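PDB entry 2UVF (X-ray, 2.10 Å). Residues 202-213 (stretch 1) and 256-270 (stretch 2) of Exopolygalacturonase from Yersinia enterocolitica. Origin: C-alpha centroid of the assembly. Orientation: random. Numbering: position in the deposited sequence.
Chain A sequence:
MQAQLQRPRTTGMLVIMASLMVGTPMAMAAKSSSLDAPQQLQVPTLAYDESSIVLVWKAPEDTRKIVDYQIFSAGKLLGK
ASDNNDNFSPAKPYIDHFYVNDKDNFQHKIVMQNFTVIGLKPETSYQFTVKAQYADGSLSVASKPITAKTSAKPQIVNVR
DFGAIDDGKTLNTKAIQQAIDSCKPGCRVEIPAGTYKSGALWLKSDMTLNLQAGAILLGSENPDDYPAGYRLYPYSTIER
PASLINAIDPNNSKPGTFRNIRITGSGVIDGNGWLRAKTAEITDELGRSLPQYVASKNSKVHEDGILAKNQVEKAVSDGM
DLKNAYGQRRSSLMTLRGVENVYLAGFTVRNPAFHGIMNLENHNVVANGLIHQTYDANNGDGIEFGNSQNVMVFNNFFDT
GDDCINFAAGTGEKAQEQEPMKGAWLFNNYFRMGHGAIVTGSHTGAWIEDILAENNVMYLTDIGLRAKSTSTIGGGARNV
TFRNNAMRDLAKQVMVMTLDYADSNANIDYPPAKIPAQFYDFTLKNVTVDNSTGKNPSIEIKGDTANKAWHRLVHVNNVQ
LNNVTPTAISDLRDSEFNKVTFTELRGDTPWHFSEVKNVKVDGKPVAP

Stretch 1 202-213: WLKSDMTLNLQA
Stretch 2 (256-270) GTFRNIRITGSGVID

Asp206 and Asn260 lie opposite each other in register (CA to CA 4.9 Å), and both adopt the left-handed backbone conformation, with phi/psi of 51/58° and 52/64°. The two chains share this left-handed step, and the paired side chains, both with chi1 m, are joined by a hydrogen bond from Asn260 ND2 to Asp206 OD1 at 2.7 Å. Aspartate and asparagine, which tolerate positive phi better than most residues, suit this left-handed conformation.

Strand 207-211 runs parallel to strand 258-264, their axes 7° apart and 4.6 Å at closest approach. Met207 pairs with Ile261, Thr208 with Arg262, Leu209 with Ile263 and Asn210 with Thr264, with CA separations of 5.5, 4.4, 4.8 and 4.7 Å. The ladder begins with Asp206 N to Arg259 O (2.9 Å). Two weak hydrogen bonds follow, Met207 N to Asn260 O (3.4 Å) and Arg262 N to Met207 O (3.1 Å), where the separation is widest. It then tightens: Leu209 N to Arg262 O is 2.8 Å, Thr264 N to Leu209 O 2.9 Å and Leu211 N to Thr264 O 2.8 Å.

Ahead of the left-handed step, Ser205 (chi1 m) accepts a hydrogen bond at OG from Arg259 N (2.9 Å), and this OG sits at the edge of the Phe258 ring. Arg259, with chi1 p and the rest of its chain extended, places NE 3.6 Å from Asp206 OD2 in a long salt bridge.

One face of the sheet is polar. Thr208 (m) receives a hydrogen bond at OG1 from Arg262 NH1 (3.1 Å), with Arg262 chi3 at 92°, between wells. Thr264 (p) donates from OG1 to Asn210 OD1 (2.9 Å), Asn210 having chi1 t.

The other face, bearing Met207, Leu209, Ile261 and Ile263, is buried and apolar. Leu203 (m, t) brings CD1 to 3.7 Å from both Ile261 CG2 and Ile263 CD1. Leu211, the most extensively covered residue, places CD1 4.0 Å from Ile263 CG2 and 4.0 Å from Ile269 CG1. Both isoleucines of strand 258-264 are m, t, whereas Leu209 is t, p.

Stretch 2 leaves the ladder at Gly265 (98/157°), where a side chain would strike Leu211 O and Asn210 OD1; its CA lies just 2.9 Å from Leu211 O. Past Ser266, Gly267 N donates to Leu211 O (3.0 Å), so the register skips from Thr264 to Gly267. A CB on Gly267 would clash with Leu211 CB and Gln212 O. Together the stretches bury 981 Å².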

# COMPACT_ATOMS: atom_id res chain seq x y z
N TRP A 202 -10.10 18.42 8.35
CA TRP A 202 -11.14 17.42 8.52
C TRP A 202 -12.02 17.44 7.28
O TRP A 202 -12.67 18.45 6.98
CB TRP A 202 -11.96 17.69 9.79
CG TRP A 202 -11.09 17.86 11.01
CD1 TRP A 202 -10.46 19.00 11.42
CD2 TRP A 202 -10.74 16.84 11.96
NE1 TRP A 202 -9.73 18.76 12.57
CE2 TRP A 202 -9.89 17.44 12.92
CE3 TRP A 202 -11.07 15.49 12.09
CZ2 TRP A 202 -9.35 16.73 14.00
CZ3 TRP A 202 -10.54 14.78 13.17
CH2 TRP A 202 -9.69 15.41 14.12
N LEU A 203 -12.01 16.34 6.55
CA LEU A 203 -12.73 16.25 5.29
C LEU A 203 -14.17 15.86 5.57
O LEU A 203 -14.53 15.51 6.69
CB LEU A 203 -12.07 15.23 4.35
CG LEU A 203 -10.61 15.43 3.89
CD1 LEU A 203 -10.20 14.31 2.98
CD2 LEU A 203 -10.41 16.76 3.19
N LYS A 204 -14.98 15.93 4.53
CA LYS A 204 -16.37 15.52 4.62
C LYS A 204 -16.76 14.83 3.33
O LYS A 204 -16.04 14.92 2.32
CB LYS A 204 -17.28 16.72 4.87
CG LYS A 204 -17.19 17.83 3.82
CD LYS A 204 -18.59 18.32 3.48
CE LYS A 204 -18.56 19.62 2.71
NZ LYS A 204 -18.53 20.78 3.66
N SER A 205 -17.90 14.14 3.39
CA SER A 205 -18.44 13.39 2.26
C SER A 205 -18.62 14.23 0.98
O SER A 205 -18.73 15.46 1.04
CB SER A 205 -19.76 12.74 2.67
OG SER A 205 -19.54 11.88 3.79
N ASP A 206 -18.64 13.54 -0.16
CA ASP A 206 -18.90 14.14 -1.48
C ASP A 206 -18.05 15.37 -1.79
O ASP A 206 -18.57 16.46 -2.04
CB ASP A 206 -20.40 14.42 -1.65
CG ASP A 206 -21.24 13.16 -1.54
OD1 ASP A 206 -21.05 12.25 -2.37
OD2 ASP A 206 -22.08 13.08 -0.63
N MET A 207 -16.72 15.18 -1.76
CA MET A 207 -15.77 16.23 -2.14
C MET A 207 -14.48 15.67 -2.76
O MET A 207 -14.21 14.46 -2.70
CB MET A 207 -15.46 17.15 -0.94
CG MET A 207 -14.67 16.48 0.18
SD MET A 207 -13.88 17.65 1.30
CE MET A 207 -12.49 18.23 0.30
N THR A 208 -13.71 16.55 -3.38
CA THR A 208 -12.38 16.25 -3.89
C THR A 208 -11.48 17.34 -3.38
O THR A 208 -11.84 18.52 -3.44
CB THR A 208 -12.33 16.26 -5.44
OG1 THR A 208 -13.09 15.17 -5.96
CG2 THR A 208 -10.87 16.15 -5.94
N LEU A 209 -10.34 16.95 -2.82
CA LEU A 209 -9.28 17.87 -2.50
C LEU A 209 -8.18 17.62 -3.51
O LEU A 209 -7.64 16.52 -3.59
CB LEU A 209 -8.79 17.68 -1.06
CG LEU A 209 -7.56 18.43 -0.56
CD1 LEU A 209 -7.79 19.94 -0.48
CD2 LEU A 209 -7.12 17.88 0.78
N ASN A 210 -7.87 18.65 -4.28
CA ASN A 210 -6.91 18.58 -5.35
C ASN A 210 -5.70 19.45 -5.03
O ASN A 210 -5.81 20.67 -4.93
CB ASN A 210 -7.57 19.04 -6.66
CG ASN A 210 -6.67 18.83 -7.86
OD1 ASN A 210 -6.38 17.69 -8.23
ND2 ASN A 210 -6.23 19.94 -8.48
N LEU A 211 -4.55 18.79 -4.89
CA LEU A 211 -3.28 19.46 -4.77
C LEU A 211 -2.66 19.58 -6.17
O LEU A 211 -2.33 18.58 -6.80
CB LEU A 211 -2.37 18.68 -3.81
CG LEU A 211 -2.94 18.42 -2.41
CD1 LEU A 211 -3.21 16.93 -2.18
CD2 LEU A 211 -1.97 18.95 -1.37
N GLN A 212 -2.54 20.82 -6.66
CA GLN A 212 -2.12 21.09 -8.04
C GLN A 212 -0.61 21.05 -8.18
O GLN A 212 0.13 21.05 -7.20
CB GLN A 212 -2.60 22.48 -8.47
CG GLN A 212 -4.11 22.64 -8.64
CD GLN A 212 -4.48 24.06 -9.07
OE1 GLN A 212 -4.04 25.04 -8.47
NE2 GLN A 212 -5.30 24.17 -10.10
N ALA A 213 -0.15 21.02 -9.43
CA ALA A 213 1.29 21.07 -9.72
C ALA A 213 1.97 22.23 -8.98
O ALA A 213 1.61 23.41 -9.13
CB ALA A 213 1.52 21.18 -11.20
N GLY A 256 -19.49 3.99 5.68
CA GLY A 256 -20.67 4.75 5.27
C GLY A 256 -20.85 6.03 6.07
O GLY A 256 -21.67 6.88 5.71
N THR A 257 -20.07 6.18 7.15
CA THR A 257 -20.09 7.39 7.99
C THR A 257 -19.77 8.60 7.13
O THR A 257 -20.39 9.67 7.26
CB THR A 257 -19.10 7.26 9.16
OG1 THR A 257 -19.56 6.24 10.06
CG2 THR A 257 -18.98 8.56 9.93
N PHE A 258 -18.79 8.42 6.24
CA PHE A 258 -18.54 9.33 5.14
C PHE A 258 -18.78 8.58 3.84
O PHE A 258 -18.95 7.37 3.84
CB PHE A 258 -17.11 9.85 5.20
CG PHE A 258 -16.75 10.49 6.49
CD1 PHE A 258 -17.08 11.83 6.74
CD2 PHE A 258 -16.08 9.77 7.47
CE1 PHE A 258 -16.76 12.42 7.93
CE2 PHE A 258 -15.74 10.36 8.67
CZ PHE A 258 -16.07 11.70 8.90
N ARG A 259 -18.85 9.31 2.74
CA ARG A 259 -18.95 8.65 1.46
C ARG A 259 -18.33 9.51 0.37
O ARG A 259 -18.29 10.73 0.49
CB ARG A 259 -20.41 8.23 1.12
CG ARG A 259 -21.38 9.34 0.78
CD ARG A 259 -22.77 8.80 0.43
NE ARG A 259 -23.58 9.83 -0.22
CZ ARG A 259 -24.82 9.66 -0.71
NH1 ARG A 259 -25.43 8.49 -0.65
NH2 ARG A 259 -25.45 10.69 -1.28
N ASN A 260 -17.84 8.85 -0.67
CA ASN A 260 -17.32 9.51 -1.87
C ASN A 260 -16.29 10.60 -1.56
O ASN A 260 -16.52 11.77 -1.82
CB ASN A 260 -18.47 10.07 -2.75
CG ASN A 260 -19.64 9.10 -2.91
OD1 ASN A 260 -19.47 7.87 -2.89
ND2 ASN A 260 -20.85 9.65 -3.08
N ILE A 261 -15.15 10.20 -0.99
CA ILE A 261 -14.04 11.15 -0.74
C ILE A 261 -12.86 10.94 -1.71
O ILE A 261 -12.42 9.81 -1.94
CB ILE A 261 -13.54 11.13 0.74
CG1 ILE A 261 -14.72 11.35 1.71
CG2 ILE A 261 -12.47 12.17 0.94
CD1 ILE A 261 -14.40 11.19 3.19
N ARG A 262 -12.34 12.04 -2.25
CA ARG A 262 -11.33 12.01 -3.30
C ARG A 262 -10.20 12.98 -2.99
O ARG A 262 -10.45 14.13 -2.62
CB ARG A 262 -11.95 12.38 -4.66
CG ARG A 262 -12.98 11.39 -5.18
CD ARG A 262 -13.60 11.88 -6.46
NE ARG A 262 -12.88 11.37 -7.62
CZ ARG A 262 -12.01 12.05 -8.35
NH1 ARG A 262 -11.72 13.31 -8.07
NH2 ARG A 262 -11.44 11.46 -9.38
N ILE A 263 -8.96 12.51 -3.14
CA ILE A 263 -7.78 13.36 -2.96
C ILE A 263 -6.84 13.13 -4.15
O ILE A 263 -6.43 11.99 -4.40
CB ILE A 263 -7.08 13.10 -1.61
CG1 ILE A 263 -8.13 12.96 -0.50
CG2 ILE A 263 -6.02 14.18 -1.34
CD1 ILE A 263 -7.57 12.70 0.88
N THR A 264 -6.51 14.20 -4.88
CA THR A 264 -5.91 14.05 -6.21
C THR A 264 -4.94 15.18 -6.50
O THR A 264 -4.72 16.06 -5.67
CB THR A 264 -7.00 14.05 -7.34
OG1 THR A 264 -7.69 15.30 -7.33
CG2 THR A 264 -8.01 12.90 -7.18
N GLY A 265 -4.36 15.16 -7.69
CA GLY A 265 -3.46 16.21 -8.14
C GLY A 265 -2.03 15.76 -7.94
O GLY A 265 -1.76 14.90 -7.09
N SER A 266 -1.12 16.36 -8.71
CA SER A 266 0.29 16.00 -8.67
C SER A 266 1.08 16.70 -7.57
O SER A 266 2.31 16.60 -7.54
CB SER A 266 0.93 16.24 -10.03
OG SER A 266 1.10 17.62 -10.28
N GLY A 267 0.39 17.39 -6.66
CA GLY A 267 1.02 18.11 -5.56
C GLY A 267 1.56 17.19 -4.46
O GLY A 267 1.38 15.96 -4.52
N VAL A 268 2.21 17.80 -3.47
CA VAL A 268 2.90 17.10 -2.39
C VAL A 268 2.16 17.28 -1.05
O VAL A 268 1.62 18.37 -0.76
CB VAL A 268 4.37 17.61 -2.27
CG1 VAL A 268 5.08 17.10 -1.01
CG2 VAL A 268 5.16 17.28 -3.55
N ILE A 269 2.10 16.21 -0.27
CA ILE A 269 1.68 16.28 1.14
C ILE A 269 2.88 15.94 2.00
O ILE A 269 3.38 14.80 1.97
CB ILE A 269 0.51 15.34 1.49
CG1 ILE A 269 -0.64 15.47 0.46
CG2 ILE A 269 0.02 15.65 2.91
CD1 ILE A 269 -1.71 14.38 0.51
N ASP A 270 3.32 16.93 2.77
CA ASP A 270 4.52 16.84 3.57
C ASP A 270 4.17 16.91 5.06
O ASP A 270 3.61 17.89 5.51
CB ASP A 270 5.51 17.93 3.16
CG ASP A 270 6.86 17.76 3.79
OD1 ASP A 270 6.96 17.06 4.82
OD2 ASP A 270 7.83 18.32 3.28